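Local coordinates for N2152 (Neocallimastix frontalis, PDB 5U22), which probably hydrolyses rare arabinosyl substrates as a polyspecific family 39 glycoside hydrolase from an anaerobic rumen fungus, at residues I101-I106 with R125-D130; Y140-W145 with D169-I174; A333-D336 with Y341-F344; V354-K359 with Y416-T421. All blocks are in the same frame, centred on the assembly; numbering follows the deposited sequence.

The contacts fall into two pairs, one in each domain. Contacts 1 and 2 lie in the TIM barrel, their centres about 9 Å apart, each setting a helix against one of two neighbouring parallel strands, 98-102 and 139-143. Backbone bonds join the pair: Ile101 O lies 2.8 Å from Glu143 N, and Leu103 N lies 3.0 Å from Glu143 O. Contacts 3 and 4, also with centres about 9 Å apart, belong to the beta sandwich and are joined because strand 341-347 of contact 3 pairs with strand 415-422 of contact 4. About 40 Å separates the centres of contacts 1 and 3. A bound bis-tris buffer molecule lies about 13 Å from the Leu103 side chain.

Contact 1: residues I101-I106 with R125-D130; sequences IELADI and RSFIND
Ile101 and Leu103 from the barrel strand and its following turn meet the ring of Phe127 on the helix. The nearest approach is Ile101 CG2 to Phe127 CZ, 3.5 Å, with Phe127 CE2 hardly farther from the same methyl at 3.6 Å. The second branch of the isoleucine adds Ile101 CD1, which lies at the ring edge, in its plane, 3.7 Å from Phe127 CZ. Leu103 touches more loosely, its CD2 4.0 Å from Phe127 CD2, its side chain running nearly at right angles to that of the phenylalanine. With CG anti to the backbone nitrogen (chi1 168°), Phe127 carries its ring out from the helix toward the strand, so that the far end of the ring meets Ile101, which comes from the opposite direction. With an alanine in place of Ile101, Phe127 CZ and CE2 would probably lose their strand-side partners and a gap would open at the end of the ring. All three residues are buried and the contact is wholly apolar. Val84 and Ile85 of helix 84-91 also touch Phe127, and Leu171 of helix 160-174 touches Leu103. The contact thus closes strand 98-102 against helix 117-134 within a beta-alpha-beta unit of the TIM barrel, whose next strand, 139-143, pairs directly with the first.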
loop_
_atom_site.group_PDB
_atom_site.type_symbol
_atom_site.label_atom_id
_atom_site.label_comp_id
_atom_site.label_asym_id
_atom_site.label_seq_id
_atom_site.Cartn_x
_atom_site.Cartn_y
_atom_site.Cartn_z
ATOM N N ILE A 101 -9.376 -2.818 -10.282
ATOM C CA ILE A 101 -10.596 -2.276 -10.883
ATOM C C ILE A 101 -11.639 -2.034 -9.795
ATOM O O ILE A 101 -12.234 -2.982 -9.279
ATOM C CB ILE A 101 -11.157 -3.224 -11.944
ATOM C CG1 ILE A 101 -10.136 -3.419 -13.061
ATOM C CG2 ILE A 101 -12.479 -2.676 -12.481
ATOM C CD1 ILE A 101 -10.404 -4.623 -13.948
ATOM N N GLU A 102 -11.926 -0.769 -9.501
ATOM C CA GLU A 102 -12.939 -0.417 -8.492
ATOM C C GLU A 102 -14.288 -0.258 -9.190
ATOM O O GLU A 102 -14.626 0.807 -9.708
ATOM C CB GLU A 102 -12.541 0.855 -7.753
ATOM C CG GLU A 102 -13.442 1.183 -6.539
ATOM C CD GLU A 102 -13.271 2.620 -6.045
ATOM O OE1 GLU A 102 -12.716 3.447 -6.799
ATOM O OE2 GLU A 102 -13.696 2.921 -4.909
ATOM N N LEU A 103 -15.077 -1.333 -9.210
ATOM C CA LEU A 103 -16.336 -1.304 -9.950
ATOM C C LEU A 103 -17.330 -0.309 -9.362
ATOM O O LEU A 103 -18.165 0.225 -10.102
ATOM C CB LEU A 103 -16.961 -2.705 -9.979
ATOM C CG LEU A 103 -16.200 -3.783 -10.755
ATOM C CD1 LEU A 103 -16.760 -5.178 -10.455
ATOM C CD2 LEU A 103 -16.289 -3.497 -12.240
ATOM N N ALA A 104 -17.272 -0.056 -8.046
ATOM C CA ALA A 104 -18.255 0.827 -7.417
ATOM C C ALA A 104 -18.293 2.191 -8.087
ATOM O O ALA A 104 -19.357 2.816 -8.171
ATOM C CB ALA A 104 -17.950 0.994 -5.924
ATOM N N ASP A 105 -17.157 2.668 -8.586
ATOM C CA ASP A 105 -17.128 4.037 -9.090
ATOM C C ASP A 105 -17.758 4.175 -10.474
ATOM O O ASP A 105 -17.762 5.276 -11.036
ATOM C CB ASP A 105 -15.696 4.569 -9.071
ATOM C CG ASP A 105 -15.300 5.068 -7.695
ATOM O OD1 ASP A 105 -15.975 4.673 -6.720
ATOM O OD2 ASP A 105 -14.357 5.884 -7.581
ATOM N N ILE A 106 -18.302 3.091 -11.028
ATOM C CA ILE A 106 -19.288 3.220 -12.100
ATOM C C ILE A 106 -20.389 4.186 -11.690
ATOM O O ILE A 106 -20.945 4.911 -12.531
ATOM C CB ILE A 106 -19.872 1.835 -12.458
ATOM C CG1 ILE A 106 -18.854 0.992 -13.226
ATOM C CG2 ILE A 106 -21.190 1.975 -13.257
ATOM C CD1 ILE A 106 -19.335 -0.406 -13.490
ATOM N N ARG A 125 -21.348 -5.543 -17.224
ATOM C CA ARG A 125 -21.156 -6.297 -18.464
ATOM C C ARG A 125 -20.478 -5.448 -19.527
ATOM O O ARG A 125 -19.584 -5.922 -20.236
ATOM C CB ARG A 125 -22.489 -6.807 -19.007
ATOM C CG ARG A 125 -23.108 -7.945 -18.250
ATOM C CD ARG A 125 -24.442 -8.312 -18.916
ATOM N NE ARG A 125 -25.203 -9.249 -18.109
ATOM C CZ ARG A 125 -24.931 -10.546 -18.041
ATOM N NH1 ARG A 125 -23.905 -11.043 -18.717
ATOM N NH2 ARG A 125 -25.674 -11.346 -17.295
ATOM N N SER A 126 -20.927 -4.202 -19.684
ATOM C CA SER A 126 -20.287 -3.305 -20.640
ATOM C C SER A 126 -18.824 -3.076 -20.286
ATOM O O SER A 126 -17.963 -3.066 -21.175
ATOM C CB SER A 126 -21.035 -1.974 -20.706
ATOM O OG SER A 126 -20.342 -1.058 -21.534
ATOM N N PHE A 127 -18.511 -2.915 -18.992
ATOM C CA PHE A 127 -17.113 -2.723 -18.616
ATOM C C PHE A 127 -16.288 -3.966 -18.935
ATOM O O PHE A 127 -15.171 -3.865 -19.456
ATOM C CB PHE A 127 -16.961 -2.381 -17.135
ATOM C CG PHE A 127 -15.538 -2.478 -16.681
ATOM C CD1 PHE A 127 -14.627 -1.489 -17.036
ATOM C CD2 PHE A 127 -15.076 -3.610 -16.019
ATOM C CE1 PHE A 127 -13.284 -1.605 -16.687
ATOM C CE2 PHE A 127 -13.733 -3.734 -15.666
ATOM C CZ PHE A 127 -12.837 -2.730 -16.003
ATOM N N ILE A 128 -16.815 -5.149 -18.602
ATOM C CA ILE A 128 -16.054 -6.382 -18.810
ATOM C C ILE A 128 -15.809 -6.624 -20.292
ATOM O O ILE A 128 -14.745 -7.111 -20.691
ATOM C CB ILE A 128 -16.775 -7.566 -18.151
ATOM C CG1 ILE A 128 -16.729 -7.396 -16.635
ATOM C CG2 ILE A 128 -16.111 -8.876 -18.530
ATOM C CD1 ILE A 128 -15.320 -7.308 -16.084
ATOM N N ASN A 129 -16.783 -6.288 -21.132
ATOM C CA ASN A 129 -16.566 -6.358 -22.574
ATOM C C ASN A 129 -15.392 -5.475 -22.998
ATOM O O ASN A 129 -14.504 -5.916 -23.739
ATOM C CB ASN A 129 -17.837 -5.956 -23.310
ATOM C CG ASN A 129 -17.629 -5.846 -24.805
ATOM O OD1 ASN A 129 -17.543 -6.858 -25.506
ATOM N ND2 ASN A 129 -17.555 -4.615 -25.307
ATOM N N ASP A 130 -15.371 -4.220 -22.530
ATOM C CA ASP A 130 -14.275 -3.321 -22.885
ATOM C C ASP A 130 -12.956 -3.805 -22.305
ATOM O O ASP A 130 -11.904 -3.664 -22.940
ATOM C CB ASP A 130 -14.567 -1.903 -22.401
ATOM C CG ASP A 130 -15.748 -1.272 -23.115
ATOM O OD1 ASP A 130 -16.155 -1.798 -24.175
ATOM O OD2 ASP A 130 -16.263 -0.246 -22.626
#

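Contact 2: residues Y140-W145 with D169-I174; sequences YGNEIW and DLLRQI
Leu171 points from helix 160-174 into the notch between Asn142, near the end of strand 139-143, and Ile144, just beyond it. One methyl does most of the touching: Leu171 CD1 lies 3.7 Å from Ile144 CG1 and 3.9 Å from Asn142 CB. Seen from that methyl, the two partner atoms subtend about 101°, which is the geometric evidence that it sits in the corner between them and not over either alone. The two pairs differ in how the chains run. Leu171 and Ile144 slide past one another in opposite directions, so that contact is made along the flank of the isoleucine, and Ile144 CD1 follows at 4.1 Å from Leu171 CD1. Leu171 meets Asn142 at a slant, near the base of the asparagine. Ile144 can present its longer branch because CG1 stands anti to the carbonyl carbon (chi1 -75°) and CD1 extends onward from it. On the strand, the CB of Glu143 points away from the helix; its carboxylate forms a salt bridge with Arg68 and hydrogen bonds with Ser184 and Asn245, so the strand presents a polar network on one side and this apolar seam on the other. Leu171 also packs on Ile180 of the next strand, 180-185. Between the segments the Leu171 and Ile144 contact is purely hydrocarbon, and Asn142 adds its methylene carbon; cohesion therefore depends on close fit and burial, not on directional bonds, in joining helix 160-174 to the TIM-barrel wall.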
loop_
_atom_site.group_PDB
_atom_site.type_symbol
_atom_site.label_atom_id
_atom_site.label_comp_id
_atom_site.label_asym_id
_atom_site.label_seq_id
_atom_site.Cartn_x
_atom_site.Cartn_y
_atom_site.Cartn_z
ATOM N N TYR A 140 -5.269 -6.230 -11.442
ATOM C CA TYR A 140 -5.108 -6.971 -10.199
ATOM C C TYR A 140 -6.340 -7.801 -9.876
ATOM O O TYR A 140 -6.224 -8.891 -9.299
ATOM C CB TYR A 140 -4.843 -5.972 -9.080
ATOM C CG TYR A 140 -4.416 -6.513 -7.735
ATOM C CD1 TYR A 140 -3.279 -7.303 -7.595
ATOM C CD2 TYR A 140 -5.122 -6.171 -6.585
ATOM C CE1 TYR A 140 -2.874 -7.749 -6.333
ATOM C CE2 TYR A 140 -4.724 -6.608 -5.338
ATOM C CZ TYR A 140 -3.611 -7.399 -5.217
ATOM O OH TYR A 140 -3.228 -7.810 -3.958
ATOM N N GLY A 141 -7.510 -7.290 -10.223
ATOM C CA GLY A 141 -8.750 -8.004 -9.987
ATOM C C GLY A 141 -9.919 -7.061 -10.144
ATOM O O GLY A 141 -9.754 -5.848 -10.310
ATOM N N ASN A 142 -11.112 -7.651 -10.120
ATOM C CA ASN A 142 -12.372 -6.912 -10.098
ATOM C C ASN A 142 -12.821 -6.723 -8.654
ATOM O O ASN A 142 -13.141 -7.699 -7.968
ATOM C CB ASN A 142 -13.470 -7.655 -10.866
ATOM C CG ASN A 142 -13.191 -7.767 -12.353
ATOM O OD1 ASN A 142 -13.369 -8.833 -12.958
ATOM N ND2 ASN A 142 -12.765 -6.676 -12.947
ATOM N N GLU A 143 -12.884 -5.476 -8.206
ATOM C CA GLU A 143 -13.302 -5.149 -6.849
ATOM C C GLU A 143 -14.778 -4.774 -6.879
ATOM O O GLU A 143 -15.163 -3.819 -7.560
ATOM C CB GLU A 143 -12.443 -4.013 -6.295
ATOM C CG GLU A 143 -12.705 -3.677 -4.840
ATOM C CD GLU A 143 -11.895 -2.480 -4.367
ATOM O OE1 GLU A 143 -11.296 -1.775 -5.217
ATOM O OE2 GLU A 143 -11.861 -2.247 -3.141
ATOM N N ILE A 144 -15.602 -5.529 -6.150
ATOM C CA ILE A 144 -17.050 -5.463 -6.338
ATOM C C ILE A 144 -17.626 -4.154 -5.805
ATOM O O ILE A 144 -18.531 -3.569 -6.419
ATOM C CB ILE A 144 -17.719 -6.701 -5.700
ATOM C CG1 ILE A 144 -17.492 -7.925 -6.590
ATOM C CG2 ILE A 144 -19.230 -6.468 -5.459
ATOM C CD1 ILE A 144 -18.118 -9.223 -6.068
ATOM N N TRP A 145 -17.120 -3.662 -4.676
ATOM C CA TRP A 145 -17.718 -2.497 -4.035
ATOM C C TRP A 145 -16.626 -1.693 -3.337
ATOM O O TRP A 145 -15.432 -1.959 -3.502
ATOM C CB TRP A 145 -18.821 -2.931 -3.064
ATOM C CG TRP A 145 -19.805 -1.832 -2.742
ATOM C CD1 TRP A 145 -19.981 -1.207 -1.534
ATOM C CD2 TRP A 145 -20.735 -1.230 -3.645
ATOM N NE1 TRP A 145 -20.971 -0.252 -1.631
ATOM C CE2 TRP A 145 -21.460 -0.257 -2.915
ATOM C CE3 TRP A 145 -21.041 -1.424 -4.996
ATOM C CZ2 TRP A 145 -22.455 0.527 -3.498
ATOM C CZ3 TRP A 145 -22.046 -0.649 -5.576
ATOM C CH2 TRP A 145 -22.742 0.315 -4.822
ATOM N N ASP A 169 -21.312 -13.955 -8.548
ATOM C CA ASP A 169 -21.721 -14.986 -9.498
ATOM C C ASP A 169 -21.657 -14.463 -10.919
ATOM O O ASP A 169 -21.274 -15.194 -11.842
ATOM C CB ASP A 169 -23.130 -15.489 -9.173
ATOM C CG ASP A 169 -23.176 -16.301 -7.885
ATOM O OD1 ASP A 169 -22.099 -16.637 -7.364
ATOM O OD2 ASP A 169 -24.289 -16.593 -7.393
ATOM N N LEU A 170 -22.033 -13.198 -11.117
ATOM C CA LEU A 170 -21.922 -12.588 -12.436
ATOM C C LEU A 170 -20.470 -12.567 -12.912
ATOM O O LEU A 170 -20.170 -12.962 -14.044
ATOM C CB LEU A 170 -22.510 -11.175 -12.405
ATOM C CG LEU A 170 -22.214 -10.376 -13.684
ATOM C CD1 LEU A 170 -22.941 -10.991 -14.872
ATOM C CD2 LEU A 170 -22.583 -8.918 -13.515
ATOM N N LEU A 171 -19.552 -12.115 -12.051
ATOM C CA LEU A 171 -18.148 -11.993 -12.441
ATOM C C LEU A 171 -17.529 -13.346 -12.760
ATOM O O LEU A 171 -16.677 -13.454 -13.655
ATOM C CB LEU A 171 -17.361 -11.295 -11.330
ATOM C CG LEU A 171 -17.667 -9.792 -11.234
ATOM C CD1 LEU A 171 -16.973 -9.155 -10.053
ATOM C CD2 LEU A 171 -17.273 -9.096 -12.532
ATOM N N ARG A 172 -17.915 -14.387 -12.022
ATOM C CA ARG A 172 -17.380 -15.714 -12.302
ATOM C C ARG A 172 -17.857 -16.227 -13.649
ATOM O O ARG A 172 -17.158 -17.013 -14.295
ATOM C CB ARG A 172 -17.776 -16.699 -11.206
ATOM C CG ARG A 172 -17.069 -16.501 -9.881
ATOM C CD ARG A 172 -15.561 -16.657 -9.987
ATOM N NE ARG A 172 -14.980 -16.865 -8.662
ATOM C CZ ARG A 172 -13.799 -16.396 -8.270
ATOM N NH1 ARG A 172 -13.057 -15.678 -9.092
ATOM N NH2 ARG A 172 -13.369 -16.644 -7.041
ATOM N N GLN A 173 -19.039 -15.803 -14.079
ATOM C CA GLN A 173 -19.556 -16.211 -15.377
ATOM C C GLN A 173 -18.884 -15.443 -16.514
ATOM O O GLN A 173 -18.450 -16.047 -17.501
ATOM C CB GLN A 173 -21.075 -16.020 -15.416
ATOM N N ILE A 174 -18.782 -14.113 -16.402
ATOM C CA ILE A 174 -18.336 -13.313 -17.538
ATOM C C ILE A 174 -16.845 -12.961 -17.525
ATOM O O ILE A 174 -16.324 -12.532 -18.561
ATOM C CB ILE A 174 -19.173 -12.024 -17.683
ATOM C CG1 ILE A 174 -18.884 -11.029 -16.548
ATOM C CG2 ILE A 174 -20.668 -12.359 -17.746
ATOM C CD1 ILE A 174 -19.710 -9.742 -16.657
#

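Contact 3: residues A333-D336 with Y341-F344; sequences ASVD and YVSF
Ser334 and Ser343 face each other as an antiparallel hydrogen-bonded pair, each using its N-H and carbonyl on the other. Ser334 N gives to Ser343 O at 2.8 Å, in the carbonyl plane, and Ser343 N returns to Ser334 O at 3.0 Å, the donor tilted 18° from that plane. Asp336 and Tyr341 form the second such pair: Asp336 N lies 3.0 Å from Tyr341 O, almost in line with the C=O bond, while Tyr341 N reaches Asp336 O at 3.2 Å and a less straight 151° at the hydrogen. Ser343 O also accepts a CA-H contact from Ala333 CA at 3.1 Å. The segments are the two arms of a beta hairpin in the beta sandwich, their axes 4.7 Å apart. The backbones of the intervening residues bond outward, Val335 to Asp315 and Val342 to Ile420, so each arm pairs at its outer edge with a further strand, 315-320 and 415-422. Thr313 OG1 is hydrogen-bonded to both Asp336 OD2 and Tyr341 OH. Asp336 OD1 takes the N-H groups of Ser338 and Ala339, the former closing an Asx turn as the chain leaves this arm. Tyr341 CG, between backbone N and carbonyl carbon (chi1 75°), brings the ring near Ser334 OG and the aspartate's methylene, Asp336 CB 3.8 Å from Tyr341 CE1. The opposite face is apolar: Val335 and Val342 lie side by side, their CG2 methyls 4.0 Å apart.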
loop_
_atom_site.group_PDB
_atom_site.type_symbol
_atom_site.label_atom_id
_atom_site.label_comp_id
_atom_site.label_asym_id
_atom_site.label_seq_id
_atom_site.Cartn_x
_atom_site.Cartn_y
_atom_site.Cartn_z
ATOM N N ALA A 333 13.304 -3.338 6.134
ATOM C CA ALA A 333 14.709 -3.515 5.809
ATOM C C ALA A 333 14.856 -4.589 4.750
ATOM O O ALA A 333 14.104 -5.567 4.743
ATOM C CB ALA A 333 15.524 -3.898 7.043
ATOM N N SER A 334 15.836 -4.405 3.863
ATOM C CA SER A 334 16.118 -5.384 2.823
ATOM C C SER A 334 17.604 -5.726 2.823
ATOM O O SER A 334 18.454 -4.909 3.195
ATOM C CB SER A 334 15.687 -4.871 1.441
ATOM O OG SER A 334 16.459 -3.744 1.070
ATOM N N VAL A 335 17.911 -6.958 2.428
ATOM C CA VAL A 335 19.287 -7.416 2.265
ATOM C C VAL A 335 19.408 -8.028 0.883
ATOM O O VAL A 335 18.579 -8.859 0.501
ATOM C CB VAL A 335 19.698 -8.447 3.332
ATOM C CG1 VAL A 335 21.124 -8.933 3.058
ATOM C CG2 VAL A 335 19.577 -7.873 4.727
ATOM N N ASP A 336 20.447 -7.635 0.145
ATOM C CA ASP A 336 20.684 -8.124 -1.211
ATOM C C ASP A 336 22.128 -8.609 -1.306
ATOM O O ASP A 336 23.055 -7.793 -1.309
ATOM C CB ASP A 336 20.413 -7.019 -2.231
ATOM C CG ASP A 336 20.499 -7.506 -3.674
ATOM O OD1 ASP A 336 21.266 -8.442 -3.974
ATOM O OD2 ASP A 336 19.795 -6.929 -4.526
ATOM N N TYR A 341 24.339 -4.983 -0.459
ATOM C CA TYR A 341 23.955 -3.889 0.422
ATOM C C TYR A 341 22.839 -4.333 1.353
ATOM O O TYR A 341 22.165 -5.340 1.119
ATOM C CB TYR A 341 23.532 -2.636 -0.360
ATOM C CG TYR A 341 22.155 -2.701 -1.004
ATOM C CD1 TYR A 341 21.993 -3.211 -2.279
ATOM C CD2 TYR A 341 21.028 -2.214 -0.341
ATOM C CE1 TYR A 341 20.745 -3.259 -2.877
ATOM C CE2 TYR A 341 19.765 -2.269 -0.928
ATOM C CZ TYR A 341 19.632 -2.790 -2.198
ATOM O OH TYR A 341 18.380 -2.843 -2.788
ATOM N N VAL A 342 22.686 -3.569 2.432
ATOM C CA VAL A 342 21.538 -3.612 3.327
ATOM C C VAL A 342 20.901 -2.225 3.330
ATOM O O VAL A 342 21.605 -1.210 3.373
ATOM C CB VAL A 342 21.951 -4.002 4.760
ATOM C CG1 VAL A 342 20.736 -4.021 5.694
ATOM C CG2 VAL A 342 22.701 -5.323 4.756
ATOM N N SER A 343 19.573 -2.177 3.308
ATOM C CA SER A 343 18.854 -0.910 3.347
ATOM C C SER A 343 17.783 -0.971 4.427
ATOM O O SER A 343 17.021 -1.935 4.490
ATOM C CB SER A 343 18.209 -0.592 1.998
ATOM O OG SER A 343 17.510 0.648 2.058
ATOM N N PHE A 344 17.708 0.072 5.245
ATOM C CA PHE A 344 16.738 0.172 6.333
ATOM C C PHE A 344 16.089 1.544 6.237
ATOM O O PHE A 344 16.782 2.560 6.360
ATOM C CB PHE A 344 17.426 -0.013 7.691
ATOM C CG PHE A 344 16.487 0.071 8.870
ATOM C CD1 PHE A 344 15.148 -0.272 8.733
ATOM C CD2 PHE A 344 16.944 0.480 10.113
ATOM C CE1 PHE A 344 14.276 -0.192 9.814
ATOM C CE2 PHE A 344 16.074 0.550 11.205
ATOM C CZ PHE A 344 14.741 0.211 11.043
#

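Contact 4: residues V354-K359 with Y416-T421; sequences VKANFK and YRIYIT
The Phe358 ring carries Ile420 on one face: Ile420 CD1 stands 3.8 Å from the ring centroid and 10° off its normal, a CH-pi contact over the centre. Ile418 CG2 approaches the same ring obliquely, 3.7 Å from Phe358 CZ. On the far side of strand 415-422, within the same segment, Tyr419 CD1 lies 3.6 Å above the plane of the Arg417 guanidinium. This is the face-to-face packing of a beta sandwich, as the spacing shows: the strand axes come no closer than 10.3 Å, too far for backbone pairing, and cross at -32°. Strand 353-359 pairs with 403-408, whereas 415-422 pairs with 341-347 and 368-376. The ring is carried across by a chi1 of -65°, CG anti to the carbonyl carbon, and Phe358 and Ile420 meet from opposite directions. An alanine instead of Phe358 would probably leave Ile420 CD1 without the surface it rests on and open a gap between the layers beside Ile418. Farther along, Ile418 CD1, at the end of its longer branch, reaches the Ala356 methyl, and the fit there is tighter than usual van der Waals contact: Ala356 CB lies just 3.4 Å from Ile418 CD1.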
loop_
_atom_site.group_PDB
_atom_site.type_symbol
_atom_site.label_atom_id
_atom_site.label_comp_id
_atom_site.label_asym_id
_atom_site.label_seq_id
_atom_site.Cartn_x
_atom_site.Cartn_y
_atom_site.Cartn_z
ATOM N N VAL A 354 17.346 8.115 17.762
ATOM C CA VAL A 354 17.090 6.773 17.261
ATOM C C VAL A 354 18.378 5.961 17.309
ATOM O O VAL A 354 19.448 6.444 16.929
ATOM C CB VAL A 354 16.524 6.796 15.825
ATOM C CG1 VAL A 354 16.517 5.382 15.230
ATOM C CG2 VAL A 354 15.127 7.399 15.827
ATOM N N LYS A 355 18.264 4.721 17.767
ATOM C CA LYS A 355 19.350 3.752 17.742
ATOM C C LYS A 355 18.890 2.601 16.863
ATOM O O LYS A 355 17.936 1.891 17.210
ATOM C CB LYS A 355 19.686 3.269 19.150
ATOM C CG LYS A 355 20.900 2.365 19.248
ATOM C CD LYS A 355 20.981 1.807 20.662
ATOM C CE LYS A 355 22.295 1.101 20.929
ATOM N NZ LYS A 355 22.346 0.586 22.344
ATOM N N ALA A 356 19.541 2.441 15.714
ATOM C CA ALA A 356 19.237 1.367 14.781
ATOM C C ALA A 356 20.270 0.272 14.987
ATOM O O ALA A 356 21.440 0.436 14.625
ATOM C CB ALA A 356 19.240 1.877 13.342
ATOM N N ASN A 357 19.849 -0.816 15.617
ATOM C CA ASN A 357 20.715 -1.963 15.839
ATOM C C ASN A 357 20.603 -2.898 14.651
ATOM O O ASN A 357 19.497 -3.185 14.184
ATOM C CB ASN A 357 20.314 -2.690 17.122
ATOM C CG ASN A 357 20.238 -1.754 18.304
ATOM O OD1 ASN A 357 21.243 -1.162 18.690
ATOM N ND2 ASN A 357 19.042 -1.616 18.892
ATOM N N PHE A 358 21.738 -3.354 14.148
ATOM C CA PHE A 358 21.772 -4.408 13.144
ATOM C C PHE A 358 22.438 -5.640 13.739
ATOM O O PHE A 358 23.555 -5.548 14.254
ATOM C CB PHE A 358 22.543 -3.954 11.905
ATOM C CG PHE A 358 21.887 -2.816 11.175
ATOM C CD1 PHE A 358 21.081 -3.059 10.080
ATOM C CD2 PHE A 358 22.062 -1.503 11.601
ATOM C CE1 PHE A 358 20.464 -2.010 9.406
ATOM C CE2 PHE A 358 21.461 -0.457 10.931
ATOM C CZ PHE A 358 20.659 -0.714 9.834
ATOM N N LYS A 359 21.763 -6.785 13.672
ATOM C CA LYS A 359 22.375 -8.045 14.072
ATOM C C LYS A 359 22.426 -9.009 12.894
ATOM O O LYS A 359 21.701 -8.859 11.901
ATOM C CB LYS A 359 21.635 -8.685 15.254
ATOM C CG LYS A 359 20.138 -8.639 15.167
ATOM C CD LYS A 359 19.517 -8.966 16.533
ATOM C CE LYS A 359 19.848 -10.384 16.957
ATOM N N TYR A 416 13.780 8.369 7.168
ATOM C CA TYR A 416 15.199 8.091 7.360
ATOM C C TYR A 416 15.608 6.830 6.618
ATOM O O TYR A 416 14.812 5.906 6.454
ATOM C CB TYR A 416 15.535 7.941 8.841
ATOM C CG TYR A 416 15.220 9.196 9.631
ATOM C CD1 TYR A 416 16.079 10.288 9.612
ATOM C CD2 TYR A 416 14.061 9.291 10.383
ATOM C CE1 TYR A 416 15.793 11.435 10.337
ATOM C CE2 TYR A 416 13.766 10.432 11.089
ATOM C CZ TYR A 416 14.636 11.494 11.070
ATOM O OH TYR A 416 14.328 12.633 11.779
ATOM N N ARG A 417 16.868 6.788 6.174
ATOM C CA ARG A 417 17.402 5.557 5.601
ATOM C C ARG A 417 18.815 5.325 6.108
ATOM O O ARG A 417 19.616 6.262 6.192
ATOM C CB ARG A 417 17.424 5.567 4.064
ATOM C CG ARG A 417 17.897 4.235 3.488
ATOM C CD ARG A 417 17.722 4.114 1.971
ATOM N NE ARG A 417 18.619 4.989 1.207
ATOM C CZ ARG A 417 18.772 4.928 -0.115
ATOM N NH1 ARG A 417 18.102 4.027 -0.837
ATOM N NH2 ARG A 417 19.604 5.764 -0.717
ATOM N N ILE A 418 19.116 4.071 6.447
ATOM C CA ILE A 418 20.490 3.631 6.670
ATOM C C ILE A 418 20.833 2.662 5.549
ATOM O O ILE A 418 20.145 1.651 5.366
ATOM C CB ILE A 418 20.656 2.986 8.053
ATOM C CG1 ILE A 418 20.479 4.053 9.126
ATOM C CG2 ILE A 418 22.030 2.321 8.167
ATOM C CD1 ILE A 418 20.236 3.500 10.498
ATOM N N TYR A 419 21.871 2.986 4.775
ATOM C CA TYR A 419 22.264 2.211 3.602
ATOM C C TYR A 419 23.674 1.694 3.831
ATOM O O TYR A 419 24.605 2.492 3.992
ATOM C CB TYR A 419 22.204 3.080 2.342
ATOM C CG TYR A 419 22.093 2.322 1.033
ATOM C CD1 TYR A 419 20.850 1.964 0.522
ATOM C CD2 TYR A 419 23.223 2.004 0.293
ATOM C CE1 TYR A 419 20.737 1.284 -0.684
ATOM C CE2 TYR A 419 23.122 1.313 -0.922
ATOM C CZ TYR A 419 21.876 0.961 -1.400
ATOM O OH TYR A 419 21.750 0.290 -2.604
ATOM N N ILE A 420 23.839 0.372 3.838
ATOM C CA ILE A 420 25.086 -0.260 4.254
ATOM C C ILE A 420 25.695 -0.981 3.062
ATOM O O ILE A 420 25.055 -1.850 2.460
ATOM C CB ILE A 420 24.865 -1.243 5.421
ATOM C CG1 ILE A 420 24.113 -0.561 6.564
ATOM C CG2 ILE A 420 26.182 -1.821 5.896
ATOM C CD1 ILE A 420 23.874 -1.480 7.753
ATOM N N THR A 421 26.943 -0.649 2.746
ATOM C CA THR A 421 27.679 -1.284 1.658
ATOM C C THR A 421 29.043 -1.727 2.172
ATOM O O THR A 421 29.399 -1.497 3.331
ATOM C CB THR A 421 27.834 -0.337 0.456
ATOM O OG1 THR A 421 28.377 0.918 0.893
ATOM C CG2 THR A 421 26.492 -0.095 -0.208
#